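Local coordinates for probable acylphosphatase (Bacillus subtilis, PDB 3BR8), which catalyses the hydrolysis of acyl phosphates to a carboxylate and inorganic phosphate, at residues A[4-9]-A[54-59]. Residues are numbered along the deposited sequence; the frame is centred on the assembly and turned at random.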
loop_
_atom_site.group_PDB
_atom_site.type_symbol
_atom_site.label_atom_id
_atom_site.label_comp_id
_atom_site.label_asym_id
_atom_site.label_seq_id
_atom_site.Cartn_x
_atom_site.Cartn_y
_atom_site.Cartn_z
ATOM N N TYR A 4 0.985 1.376 8.908
ATOM C CA TYR A 4 1.886 2.120 8.032
ATOM C C TYR A 4 1.105 3.031 7.099
ATOM O O TYR A 4 0.106 2.622 6.505
ATOM C CB TYR A 4 2.725 1.180 7.158
ATOM C CG TYR A 4 3.876 0.453 7.806
ATOM C CD1 TYR A 4 4.563 -0.514 7.091
ATOM C CD2 TYR A 4 4.290 0.731 9.111
ATOM C CE1 TYR A 4 5.616 -1.194 7.639
ATOM C CE2 TYR A 4 5.361 0.051 9.677
ATOM C CZ TYR A 4 6.013 -0.914 8.932
ATOM O OH TYR A 4 7.068 -1.595 9.484
ATOM N N ARG A 5 1.607 4.251 6.955
ATOM C CA ARG A 5 1.205 5.161 5.891
ATOM C C ARG A 5 2.313 5.176 4.849
ATOM O O ARG A 5 3.429 5.624 5.128
ATOM C CB ARG A 5 0.997 6.564 6.445
ATOM C CG ARG A 5 -0.181 6.682 7.350
ATOM C CD ARG A 5 -0.270 8.101 7.817
ATOM N NE ARG A 5 -1.389 8.317 8.716
ATOM C CZ ARG A 5 -1.692 9.505 9.230
ATOM N NH1 ARG A 5 -0.952 10.570 8.933
ATOM N NH2 ARG A 5 -2.727 9.628 10.046
ATOM N N ILE A 6 2.007 4.681 3.655
ATOM C CA ILE A 6 2.984 4.513 2.585
ATOM C C ILE A 6 2.597 5.406 1.413
ATOM O O ILE A 6 1.447 5.382 0.978
ATOM C CB ILE A 6 3.047 3.023 2.131
ATOM C CG1 ILE A 6 3.334 2.092 3.325
ATOM C CG2 ILE A 6 4.053 2.829 0.996
ATOM C CD1 ILE A 6 2.947 0.635 3.086
ATOM N N ILE A 7 3.547 6.203 0.924
ATOM C CA ILE A 7 3.334 6.976 -0.300
ATOM C C ILE A 7 4.339 6.491 -1.336
ATOM O O ILE A 7 5.554 6.451 -1.074
ATOM C CB ILE A 7 3.482 8.498 -0.079
ATOM C CG1 ILE A 7 2.449 9.000 0.942
ATOM C CG2 ILE A 7 3.317 9.245 -1.403
ATOM C CD1 ILE A 7 2.594 10.462 1.364
ATOM N N VAL A 8 3.819 6.098 -2.498
ATOM C CA VAL A 8 4.633 5.561 -3.574
ATOM C C VAL A 8 4.680 6.563 -4.721
ATOM O O VAL A 8 3.645 7.129 -5.102
ATOM C CB VAL A 8 4.027 4.235 -4.104
ATOM C CG1 VAL A 8 4.986 3.537 -5.048
ATOM C CG2 VAL A 8 3.649 3.299 -2.942
ATOM N N ASP A 9 5.871 6.779 -5.274
ATOM C CA ASP A 9 6.011 7.629 -6.440
ATOM C C ASP A 9 6.744 6.899 -7.558
ATOM O O ASP A 9 7.398 5.877 -7.324
ATOM C CB ASP A 9 6.730 8.935 -6.077
ATOM C CG ASP A 9 6.503 10.040 -7.100
ATOM O OD1 ASP A 9 5.608 9.932 -7.968
ATOM O OD2 ASP A 9 7.239 11.040 -7.027
ATOM N N GLN A 54 6.118 -5.561 6.960
ATOM C CA GLN A 54 7.463 -5.420 6.409
ATOM C C GLN A 54 7.584 -6.100 5.054
ATOM O O GLN A 54 8.129 -5.523 4.111
ATOM C CB GLN A 54 8.495 -5.987 7.380
ATOM C CG GLN A 54 9.931 -5.834 6.889
ATOM C CD GLN A 54 10.958 -6.343 7.872
ATOM O OE1 GLN A 54 12.065 -6.726 7.482
ATOM N NE2 GLN A 54 10.613 -6.342 9.154
ATOM N N SER A 55 7.093 -7.336 4.956
ATOM C CA SER A 55 7.126 -8.048 3.686
ATOM C C SER A 55 6.239 -7.373 2.631
ATOM O O SER A 55 6.594 -7.354 1.451
ATOM C CB SER A 55 6.775 -9.532 3.876
ATOM O OG SER A 55 5.474 -9.723 4.402
ATOM N N PHE A 56 5.115 -6.793 3.052
ATOM C CA PHE A 56 4.260 -6.006 2.146
ATOM C C PHE A 56 5.007 -4.829 1.513
ATOM O O PHE A 56 4.909 -4.619 0.298
ATOM C CB PHE A 56 3.050 -5.521 2.938
ATOM C CG PHE A 56 2.097 -4.617 2.187
ATOM C CD1 PHE A 56 1.281 -5.103 1.168
ATOM C CD2 PHE A 56 1.929 -3.293 2.591
ATOM C CE1 PHE A 56 0.367 -4.263 0.539
ATOM C CE2 PHE A 56 1.011 -2.453 1.963
ATOM C CZ PHE A 56 0.221 -2.942 0.941
ATOM N N VAL A 57 5.747 -4.067 2.319
ATOM C CA VAL A 57 6.517 -2.941 1.796
ATOM C C VAL A 57 7.481 -3.397 0.695
ATOM O O VAL A 57 7.607 -2.747 -0.353
ATOM C CB VAL A 57 7.270 -2.207 2.937
ATOM C CG1 VAL A 57 8.309 -1.231 2.389
ATOM C CG2 VAL A 57 6.281 -1.467 3.810
ATOM N N GLU A 58 8.156 -4.525 0.914
ATOM C CA GLU A 58 9.069 -5.044 -0.109
ATOM C C GLU A 58 8.351 -5.462 -1.388
ATOM O O GLU A 58 8.824 -5.209 -2.496
ATOM C CB GLU A 58 9.906 -6.194 0.442
ATOM C CG GLU A 58 10.884 -5.740 1.498
ATOM C CD GLU A 58 11.707 -4.539 1.040
ATOM O OE1 GLU A 58 12.478 -4.684 0.062
ATOM O OE2 GLU A 58 11.576 -3.462 1.663
ATOM N N ALA A 59 7.185 -6.083 -1.232
ATOM C CA ALA A 59 6.384 -6.480 -2.394
ATOM C C ALA A 59 5.911 -5.267 -3.185
ATOM O O ALA A 59 5.959 -5.253 -4.416
ATOM C CB ALA A 59 5.193 -7.341 -1.968
#
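Tyr4 and Ile6 of strand 4-9 meet Phe56 and Val57 of helix 54-59, the two axes running almost parallel (7°). The axes are 11.1 Å apart at their closest. The nearest CA atoms are those of Ile6 and Val57, at 8.3 Å. This is helix-on-sheet packing in the ferredoxin-like alpha/beta sandwich of the acylphosphatase family, whose two helices cover one face of the sheet. Strand 4-9 lies inside that sheet: Tyr4, Ile6 and Val8 form backbone bonds with strand 42-48, Arg5 and Ile7 with strand 68-77. No hydrogen bond joins the two segments; the interface is apolar and modest, burying 169 Å² over both sides.

Val57 points its CB toward the strand and sets CG2 against both Tyr4 and Ile6. This methyl sits obliquely to the phenol ring, 3.8 Å from Tyr4 CD1, and the two side chains cross at about a right angle. The Tyr4 ring comes only loosely near the helix backbone, its CE1 lying 4.4 Å from Gln54 N.

With CG anti to the backbone N (chi1 176°), the buried Phe56 ring lies against Val21 and Ala25 of helix 17-27 and Ile44 and Ala46 of strand 42-48, joining both helices to the sheet. The Phe56 side chain lies about 10 Å from that of the active-site residue Arg18. On the strand side, Ile6 extends CG1 with CD1 anti to CA (chi2 160°). This one methyl serves both helix residues: Ile6 CD1 lies 4.0 Å from Val57 CG2. On Phe56, the atom nearest to Ile6 CD1 is CE2, at 3.8 Å.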